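PDB 6P74: putative ATP-dependent endonuclease of the OLD family from Thermus scotoductus, which degrades linear or supercoiled double-stranded DNA exonucleolytically from 5' to 3', nicks and linearizes circular DNA, and has DNA-stimulated ATPase activity. Local coordinates for residues D47-L52 with L123-D128; P78-G83 with R130-V135; L38-L43 with I70-H75. All coordinates share one frame; numbering follows the deposited sequence.

Overall arrangement
All three contacts lie in the N-terminal part of the ATPase domain, but at different depths. Contact 3 is buried: helix 34-45 packs on strand 70-76 through aliphatic carbons. Contacts 1 and 2 are surface contacts, about 11 Å apart between centres, and share helix 127-132: contact 1 uses its N-terminal end and contact 2 its later residues. Their chemistry is mixed, with an indole edge set against carbonyl oxygens and a sulfate in contact 1, and a tyrosine against a histidine in contact 2. None of the three has a hydrogen bond between its segments. P50 of contact 1 touches L43 of contact 3, while R130 of contact 2 packs against W49.

Contact 1: D47-L52 with L123-D128; sequences DVWPSL and LRVGTD. With SO4 (sulfate ion), chain K.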
loop_
_atom_site.group_PDB
_atom_site.type_symbol
_atom_site.label_atom_id
_atom_site.label_comp_id
_atom_site.label_asym_id
_atom_site.label_seq_id
_atom_site.Cartn_x
_atom_site.Cartn_y
_atom_site.Cartn_z
ATOM N N ASP A 47 6.182 0.623 14.442
ATOM C CA ASP A 47 5.592 1.206 15.636
ATOM C C ASP A 47 4.113 0.849 15.820
ATOM O O ASP A 47 3.443 1.462 16.653
ATOM C CB ASP A 47 5.803 2.724 15.642
ATOM C CG ASP A 47 5.538 3.354 14.303
ATOM O OD1 ASP A 47 4.900 2.687 13.462
ATOM O OD2 ASP A 47 5.981 4.507 14.088
ATOM N N VAL A 48 3.601 -0.146 15.098
ATOM C CA VAL A 48 2.259 -0.676 15.317
ATOM C C VAL A 48 2.375 -2.117 15.801
ATOM O O VAL A 48 3.004 -2.951 15.140
ATOM C CB VAL A 48 1.399 -0.601 14.043
ATOM C CG1 VAL A 48 0.448 -1.800 13.967
ATOM C CG2 VAL A 48 0.610 0.682 14.041
ATOM N N TRP A 49 1.745 -2.411 16.937
ATOM C CA TRP A 49 1.824 -3.752 17.490
ATOM C C TRP A 49 1.262 -4.763 16.495
ATOM O O TRP A 49 0.121 -4.607 16.037
ATOM C CB TRP A 49 1.070 -3.858 18.813
ATOM C CG TRP A 49 1.303 -5.193 19.429
ATOM C CD1 TRP A 49 0.564 -6.326 19.239
ATOM C CD2 TRP A 49 2.392 -5.561 20.284
ATOM N NE1 TRP A 49 1.112 -7.369 19.946
ATOM C CE2 TRP A 49 2.233 -6.927 20.598
ATOM C CE3 TRP A 49 3.477 -4.862 20.831
ATOM C CZ2 TRP A 49 3.116 -7.608 21.431
ATOM C CZ3 TRP A 49 4.350 -5.537 21.663
ATOM C CH2 TRP A 49 4.167 -6.897 21.955
ATOM N N PRO A 50 2.015 -5.804 16.146
ATOM C CA PRO A 50 1.538 -6.786 15.158
ATOM C C PRO A 50 0.308 -7.513 15.663
ATOM O O PRO A 50 0.336 -8.156 16.710
ATOM C CB PRO A 50 2.721 -7.752 15.012
ATOM C CG PRO A 50 3.868 -7.091 15.660
ATOM C CD PRO A 50 3.339 -6.148 16.678
ATOM N N SER A 51 -0.774 -7.423 14.903
ATOM C CA SER A 51 -1.974 -8.172 15.237
ATOM C C SER A 51 -2.687 -8.521 13.936
ATOM O O SER A 51 -2.170 -8.279 12.839
ATOM C CB SER A 51 -2.852 -7.379 16.211
ATOM O OG SER A 51 -3.224 -6.129 15.668
ATOM N N LEU A 52 -3.873 -9.113 14.062
ATOM C CA LEU A 52 -4.647 -9.458 12.879
ATOM C C LEU A 52 -4.955 -8.219 12.040
ATOM O O LEU A 52 -5.100 -8.318 10.817
ATOM C CB LEU A 52 -5.928 -10.183 13.305
ATOM C CG LEU A 52 -6.701 -10.945 12.226
ATOM C CD1 LEU A 52 -5.802 -11.935 11.483
ATOM C CD2 LEU A 52 -7.915 -11.654 12.847
ATOM N N LEU A 123 6.610 -18.425 26.776
ATOM C CA LEU A 123 6.920 -17.013 26.972
ATOM C C LEU A 123 6.304 -16.186 25.851
ATOM O O LEU A 123 6.446 -16.514 24.668
ATOM C CB LEU A 123 8.432 -16.799 27.009
ATOM C CG LEU A 123 8.893 -15.386 27.359
ATOM C CD1 LEU A 123 8.839 -15.178 28.863
ATOM C CD2 LEU A 123 10.293 -15.149 26.832
ATOM N N ARG A 124 5.602 -15.126 26.222
ATOM C CA ARG A 124 4.969 -14.248 25.256
ATOM C C ARG A 124 5.835 -13.012 25.074
ATOM O O ARG A 124 6.650 -12.667 25.934
ATOM C CB ARG A 124 3.554 -13.866 25.707
ATOM C CG ARG A 124 2.802 -15.012 26.381
ATOM C CD ARG A 124 1.331 -15.008 26.010
ATOM N NE ARG A 124 1.187 -15.085 24.560
ATOM C CZ ARG A 124 0.941 -16.205 23.884
ATOM N NH1 ARG A 124 0.792 -17.354 24.538
ATOM N NH2 ARG A 124 0.845 -16.172 22.554
ATOM N N VAL A 125 5.670 -12.360 23.928
ATOM C CA VAL A 125 6.422 -11.144 23.637
ATOM C C VAL A 125 5.727 -9.965 24.308
ATOM O O VAL A 125 4.561 -9.673 24.022
ATOM C CB VAL A 125 6.555 -10.931 22.123
ATOM C CG1 VAL A 125 5.185 -10.729 21.478
ATOM C CG2 VAL A 125 7.473 -9.739 21.832
ATOM N N GLY A 126 6.435 -9.295 25.221
ATOM C CA GLY A 126 5.904 -8.139 25.914
ATOM C C GLY A 126 6.341 -6.825 25.263
ATOM O O GLY A 126 7.154 -6.788 24.334
ATOM N N THR A 127 5.780 -5.736 25.788
ATOM C CA THR A 127 6.043 -4.399 25.258
ATOM C C THR A 127 7.528 -4.062 25.306
ATOM O O THR A 127 8.140 -3.733 24.281
ATOM C CB THR A 127 5.234 -3.366 26.051
ATOM O OG1 THR A 127 3.835 -3.549 25.797
ATOM C CG2 THR A 127 5.641 -1.949 25.669
ATOM N N ASP A 128 8.120 -4.108 26.500
ATOM C CA ASP A 128 9.537 -3.785 26.633
ATOM C C ASP A 128 10.377 -4.648 25.708
ATOM O O ASP A 128 11.359 -4.178 25.125
ATOM C CB ASP A 128 9.987 -3.974 28.082
ATOM C CG ASP A 128 9.091 -3.249 29.074
ATOM O OD1 ASP A 128 9.232 -2.011 29.226
ATOM O OD2 ASP A 128 8.233 -3.923 29.687
HETATM S S SO4 K . -0.085 -11.115 19.573
HETATM O O1 SO4 K . 0.729 -12.256 19.157
HETATM O O2 SO4 K . 0.669 -10.249 20.475
HETATM O O3 SO4 K . -0.499 -10.335 18.406
HETATM O O4 SO4 K . -1.269 -11.617 20.264
#
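W49 meets the 123-128 segment with the rim of its six-membered ring. Its CH2 lies 3.5 Å from V125 O and 3.8 Å from G126 O, and both oxygens sit at the edge of the indole, near its plane, so ring C-H groups rather than the pi face are presented to the carbonyls. Such an approach is probably mildly favourable, since aromatic hydrogens carry a small positive charge. The apolar share comes from V125, whose CG1 reaches W49 CZ2 at 3.7 Å; further along the rim, W49 CZ3 passes T127 CA at 4.1 Å, obliquely to the ring. On the five-membered ring the only polar hydrogen of the indole is used: W49 NE1 donates to O2 of a sulfate ion at 3.0 Å, with an N-H...O angle of 158°. The same sulfate is bound by the backbone N of L105 and was probably supplied by the crystallisation liquor.

The contact joins the loop that follows helix 34-45, the helix after the P-loop of this ABC-type ATPase domain, to the start of helix 127-132, where G126 takes the N-cap position. A second sulfate lies close to G126, consistent with the positive end of the helix dipole attracting an anion.

What positions the indole is partly its own segment. CG lies anti to the backbone N (chi1 -173°), beside the carbonyl carbon, on the side where P50 follows, and P50 CD rests over one ring face, 3.5 Å above the plane and offset toward the rim. L105 of strand 100-109 packs against both W49 and V125, while R130 from helix 127-132 touches W49, P50 and V125. P50 is itself buried, against L92 of strand 85-97.

Contact 2: P78-G83 with R130-V135; sequences PPYTQG and RNHARV
Y80 and H132 point toward one another from strand 79-82 and the helix 127-132 region, and their side chains run past each other in opposite directions. The rings are neither stacked nor edge-to-face: their planes make 55° and their centroids are 4.8 Å apart. Y80 CD1 is the leading atom, lying over one face of the imidazole, offset toward the rim, only 3.2 Å from H132 CG. That is tight for two carbons. H132 CB adds to the same grip, at 3.4 Å from Y80 CD1. At the root of the tyrosine, Y80 CB makes a CH-pi contact, 4.1 Å from the centroid of the H132 ring and 27° off its normal, so the phenol and its methylene both lean on the imidazole. In both residues CG is anti to the backbone N, beside the carbonyl carbon.

A carbonyl is set at the edge of the imidazole: P78 O lies near the ring plane, 3.6 Å from H132 NE2. The peptide bond preceding P78 is cis, and the chain turns a corner there. A sulfate ion also lies about 3 Å from the H132 side chain, measured between nearest atoms.

F76, at the end of strand 70-76, brings a further ring to H132, with planes at about 70°. Y80 pairs by backbone with I87 of strand 85-97 and touches D128 and M129 of the helix, whereas V135 leads into strand 135-138 of the mixed sheet, beside strand 272-276.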
loop_
_atom_site.group_PDB
_atom_site.type_symbol
_atom_site.label_atom_id
_atom_site.label_comp_id
_atom_site.label_asym_id
_atom_site.label_seq_id
_atom_site.Cartn_x
_atom_site.Cartn_y
_atom_site.Cartn_z
ATOM N N PRO A 78 22.504 -7.666 20.677
ATOM C CA PRO A 78 22.574 -8.724 21.693
ATOM C C PRO A 78 21.216 -9.251 22.117
ATOM O O PRO A 78 20.201 -8.618 21.823
ATOM C CB PRO A 78 23.239 -8.019 22.866
ATOM C CG PRO A 78 22.721 -6.614 22.743
ATOM C CD PRO A 78 22.710 -6.330 21.267
ATOM N N PRO A 79 21.200 -10.368 22.848
ATOM C CA PRO A 79 19.923 -10.935 23.293
ATOM C C PRO A 79 19.202 -10.010 24.256
ATOM O O PRO A 79 19.807 -9.180 24.945
ATOM C CB PRO A 79 20.334 -12.242 23.983
ATOM C CG PRO A 79 21.740 -12.516 23.481
ATOM C CD PRO A 79 22.344 -11.168 23.312
ATOM N N TYR A 80 17.884 -10.136 24.278
ATOM C CA TYR A 80 17.084 -9.439 25.269
ATOM C C TYR A 80 16.904 -10.352 26.482
ATOM O O TYR A 80 16.443 -11.495 26.344
ATOM C CB TYR A 80 15.736 -9.022 24.685
ATOM C CG TYR A 80 14.938 -8.136 25.630
ATOM C CD1 TYR A 80 15.160 -6.768 25.667
ATOM C CD2 TYR A 80 13.979 -8.668 26.486
ATOM C CE1 TYR A 80 14.445 -5.947 26.510
ATOM C CE2 TYR A 80 13.254 -7.847 27.344
ATOM C CZ TYR A 80 13.497 -6.486 27.356
ATOM O OH TYR A 80 12.795 -5.643 28.191
ATOM N N THR A 81 17.282 -9.862 27.659
ATOM C CA THR A 81 17.121 -10.634 28.887
ATOM C C THR A 81 15.763 -10.328 29.511
ATOM O O THR A 81 15.493 -9.181 29.885
ATOM C CB THR A 81 18.235 -10.334 29.894
ATOM O OG1 THR A 81 19.500 -10.712 29.348
ATOM C CG2 THR A 81 18.013 -11.117 31.216
ATOM N N GLN A 82 14.921 -11.354 29.649
ATOM C CA GLN A 82 13.688 -11.255 30.427
ATOM C C GLN A 82 13.734 -12.277 31.557
ATOM O O GLN A 82 13.568 -13.477 31.323
ATOM C CB GLN A 82 12.453 -11.470 29.558
ATOM C CG GLN A 82 11.167 -11.161 30.325
ATOM C CD GLN A 82 10.277 -10.215 29.569
ATOM O OE1 GLN A 82 10.686 -9.108 29.192
ATOM N NE2 GLN A 82 9.057 -10.654 29.305
ATOM N N GLY A 83 13.932 -11.808 32.780
ATOM C CA GLY A 83 14.074 -12.733 33.892
ATOM C C GLY A 83 15.192 -13.730 33.648
ATOM O O GLY A 83 16.368 -13.362 33.630
ATOM N N ARG A 130 9.524 -6.137 22.771
ATOM C CA ARG A 130 9.435 -5.761 21.369
ATOM C C ARG A 130 10.057 -4.389 21.117
ATOM O O ARG A 130 10.746 -4.203 20.110
ATOM C CB ARG A 130 7.986 -5.787 20.891
ATOM C CG ARG A 130 7.871 -5.874 19.364
ATOM C CD ARG A 130 6.438 -5.685 18.927
ATOM N NE ARG A 130 6.331 -4.577 17.988
ATOM C CZ ARG A 130 6.095 -3.323 18.345
ATOM N NH1 ARG A 130 5.929 -3.019 19.625
ATOM N NH2 ARG A 130 6.020 -2.379 17.429
ATOM N N ASN A 131 9.829 -3.417 22.014
ATOM C CA ASN A 131 10.431 -2.102 21.821
ATOM C C ASN A 131 11.948 -2.165 21.858
ATOM O O ASN A 131 12.615 -1.292 21.286
ATOM C CB ASN A 131 9.934 -1.119 22.867
ATOM C CG ASN A 131 8.444 -0.836 22.746
ATOM O OD1 ASN A 131 7.802 -1.205 21.758
ATOM N ND2 ASN A 131 7.881 -0.184 23.768
ATOM N N HIS A 132 12.505 -3.178 22.518
ATOM C CA HIS A 132 13.937 -3.439 22.453
ATOM C C HIS A 132 14.461 -3.275 21.033
ATOM O O HIS A 132 15.472 -2.603 20.805
ATOM C CB HIS A 132 14.214 -4.856 22.964
ATOM C CG HIS A 132 15.630 -5.307 22.807
ATOM N ND1 HIS A 132 16.690 -4.655 23.399
ATOM C CD2 HIS A 132 16.161 -6.364 22.143
ATOM C CE1 HIS A 132 17.815 -5.284 23.095
ATOM N NE2 HIS A 132 17.521 -6.333 22.344
ATOM N N ALA A 133 13.775 -3.885 20.066
ATOM C CA ALA A 133 14.285 -4.037 18.710
ATOM C C ALA A 133 13.544 -3.189 17.679
ATOM O O ALA A 133 13.718 -3.417 16.476
ATOM C CB ALA A 133 14.236 -5.510 18.298
ATOM N N ARG A 134 12.741 -2.219 18.111
ATOM C CA ARG A 134 11.944 -1.445 17.166
ATOM C C ARG A 134 12.816 -0.619 16.227
ATOM O O ARG A 134 13.885 -0.119 16.594
ATOM C CB ARG A 134 10.971 -0.528 17.899
ATOM C CG ARG A 134 9.602 -1.146 18.031
ATOM C CD ARG A 134 8.730 -0.348 18.981
ATOM N NE ARG A 134 8.259 0.891 18.372
ATOM C CZ ARG A 134 7.615 1.852 19.028
ATOM N NH1 ARG A 134 7.371 1.723 20.331
ATOM N NH2 ARG A 134 7.218 2.944 18.387
ATOM N N VAL A 135 12.331 -0.457 15.005
ATOM C CA VAL A 135 13.084 0.194 13.944
ATOM C C VAL A 135 12.373 1.474 13.567
ATOM O O VAL A 135 11.141 1.556 13.602
ATOM C CB VAL A 135 13.232 -0.713 12.711
ATOM C CG1 VAL A 135 13.893 -2.008 13.096
ATOM C CG2 VAL A 135 11.870 -0.968 12.099
#

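Contact 3: L38-L43 with I70-H75; sequences LRAIDL and IEITVH
A40 and I72 form the tight part of the contact, at the closest backbone approach, with CA atoms 6.8 Å apart. I72 sets both branches against A40: CD1 lies 3.9 Å from A40 CB, and CG2 lies 3.8 Å from A40 O. CG1 stands anti to the carbonyl carbon (chi1 -55°) and the chain continues extended (chi2 161°), which also brings I72 CD1 to within 4.0 Å of L43 CD1; those two side chains cross at about a right angle.

Packing slackens one strand repeat on, where V74 comes no nearer to residues 38-43 than 4.9 Å (V74 CG2 to I41 CA), although V74 touches V44 and L45 further along the helix. Away from the interface, R39 and D42 are partly exposed; R39 forms a salt bridge with E276. E71 and H75 point to the other face of the strand and are likewise partly exposed.

The contact seats helix 34-45, which carries K34 and T35 of the predicted ATP site, on the antiparallel sheet of the ABC-type ATPase domain. Without a hydrogen bond between the segments, the attachment rests on dispersion and the burial of aliphatic surface, and the small A40 permits the close approach.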
loop_
_atom_site.group_PDB
_atom_site.type_symbol
_atom_site.label_atom_id
_atom_site.label_comp_id
_atom_site.label_asym_id
_atom_site.label_seq_id
_atom_site.Cartn_x
_atom_site.Cartn_y
_atom_site.Cartn_z
ATOM N N LEU A 38 11.559 -5.025 3.126
ATOM C CA LEU A 38 11.491 -3.949 4.106
ATOM C C LEU A 38 10.162 -3.958 4.855
ATOM O O LEU A 38 10.136 -3.758 6.079
ATOM C CB LEU A 38 11.707 -2.600 3.438
ATOM C CG LEU A 38 13.038 -2.427 2.718
ATOM C CD1 LEU A 38 13.203 -0.977 2.330
ATOM C CD2 LEU A 38 14.177 -2.884 3.613
ATOM N N ARG A 39 9.041 -4.171 4.144
ATOM C CA ARG A 39 7.740 -4.148 4.816
ATOM C C ARG A 39 7.623 -5.283 5.836
ATOM O O ARG A 39 7.015 -5.110 6.902
ATOM C CB ARG A 39 6.606 -4.212 3.795
ATOM C CG ARG A 39 6.658 -3.102 2.741
ATOM C CD ARG A 39 6.132 -1.746 3.233
ATOM N NE ARG A 39 4.937 -1.343 2.487
ATOM C CZ ARG A 39 4.949 -0.729 1.304
ATOM N NH1 ARG A 39 6.096 -0.419 0.713
ATOM N NH2 ARG A 39 3.802 -0.422 0.709
ATOM N N ALA A 40 8.216 -6.444 5.538
ATOM C CA ALA A 40 8.168 -7.556 6.474
ATOM C C ALA A 40 8.855 -7.202 7.788
ATOM O O ALA A 40 8.354 -7.540 8.872
ATOM C CB ALA A 40 8.803 -8.801 5.851
ATOM N N ILE A 41 10.014 -6.537 7.719
ATOM C CA ILE A 41 10.673 -6.097 8.944
ATOM C C ILE A 41 9.765 -5.145 9.703
ATOM O O ILE A 41 9.596 -5.257 10.926
ATOM C CB ILE A 41 12.036 -5.452 8.626
ATOM C CG1 ILE A 41 13.010 -6.491 8.057
ATOM C CG2 ILE A 41 12.614 -4.771 9.871
ATOM C CD1 ILE A 41 14.247 -5.885 7.327
ATOM N N ASP A 42 9.137 -4.210 8.984
ATOM C CA ASP A 42 8.316 -3.212 9.651
ATOM C C ASP A 42 7.092 -3.819 10.335
ATOM O O ASP A 42 6.615 -3.271 11.332
ATOM C CB ASP A 42 7.869 -2.158 8.658
ATOM C CG ASP A 42 7.282 -0.961 9.340
ATOM O OD1 ASP A 42 8.049 -0.292 10.067
ATOM O OD2 ASP A 42 6.068 -0.695 9.172
ATOM N N LEU A 43 6.549 -4.912 9.786
ATOM C CA LEU A 43 5.413 -5.594 10.397
ATOM C C LEU A 43 5.746 -6.054 11.803
ATOM O O LEU A 43 4.917 -5.949 12.715
ATOM C CB LEU A 43 5.019 -6.804 9.552
ATOM C CG LEU A 43 3.863 -6.608 8.595
ATOM C CD1 LEU A 43 3.577 -7.889 7.835
ATOM C CD2 LEU A 43 2.693 -6.200 9.430
ATOM N N ILE A 70 1.757 -17.410 6.767
ATOM C CA ILE A 70 2.774 -16.369 6.722
ATOM C C ILE A 70 3.669 -16.481 7.953
ATOM O O ILE A 70 3.183 -16.625 9.083
ATOM C CB ILE A 70 2.108 -14.989 6.637
ATOM C CG1 ILE A 70 1.363 -14.854 5.304
ATOM C CG2 ILE A 70 3.142 -13.889 6.830
ATOM C CD1 ILE A 70 0.386 -13.676 5.240
ATOM N N GLU A 71 4.983 -16.407 7.740
ATOM C CA GLU A 71 5.969 -16.513 8.816
ATOM C C GLU A 71 7.074 -15.491 8.586
ATOM O O GLU A 71 7.791 -15.577 7.589
ATOM C CB GLU A 71 6.576 -17.915 8.865
ATOM C CG GLU A 71 6.092 -18.817 9.952
ATOM C CD GLU A 71 6.927 -20.082 10.022
ATOM O OE1 GLU A 71 6.538 -21.102 9.410
ATOM O OE2 GLU A 71 7.994 -20.043 10.668
ATOM N N ILE A 72 7.244 -14.550 9.510
ATOM C CA ILE A 72 8.359 -13.614 9.455
ATOM C C ILE A 72 9.151 -13.728 10.753
ATOM O O ILE A 72 8.614 -13.489 11.841
ATOM C CB ILE A 72 7.887 -12.175 9.224
ATOM C CG1 ILE A 72 7.034 -12.106 7.962
ATOM C CG2 ILE A 72 9.079 -11.277 9.085
ATOM C CD1 ILE A 72 6.173 -10.885 7.878
ATOM N N THR A 73 10.432 -14.071 10.636
ATOM C CA THR A 73 11.315 -14.221 11.787
ATOM C C THR A 73 12.431 -13.186 11.698
ATOM O O THR A 73 13.161 -13.145 10.703
ATOM C CB THR A 73 11.897 -15.641 11.843
ATOM O OG1 THR A 73 10.839 -16.604 11.872
ATOM C CG2 THR A 73 12.762 -15.815 13.077
ATOM N N VAL A 74 12.575 -12.357 12.730
ATOM C CA VAL A 74 13.659 -11.379 12.784
ATOM C C VAL A 74 14.588 -11.739 13.934
ATOM O O VAL A 74 14.147 -11.866 15.080
ATOM C CB VAL A 74 13.133 -9.949 12.942
ATOM C CG1 VAL A 74 14.265 -8.976 12.738
ATOM C CG2 VAL A 74 12.023 -9.690 11.956
ATOM N N HIS A 75 15.871 -11.904 13.631
ATOM C CA HIS A 75 16.894 -12.209 14.619
ATOM C C HIS A 75 17.699 -10.960 14.949
ATOM O O HIS A 75 17.934 -10.104 14.092
ATOM C CB HIS A 75 17.852 -13.286 14.118
ATOM C CG HIS A 75 17.183 -14.550 13.686
ATOM N ND1 HIS A 75 17.369 -15.750 14.341
ATOM C CD2 HIS A 75 16.355 -14.811 12.647
ATOM C CE1 HIS A 75 16.684 -16.695 13.723
ATOM N NE2 HIS A 75 16.059 -16.152 12.693
#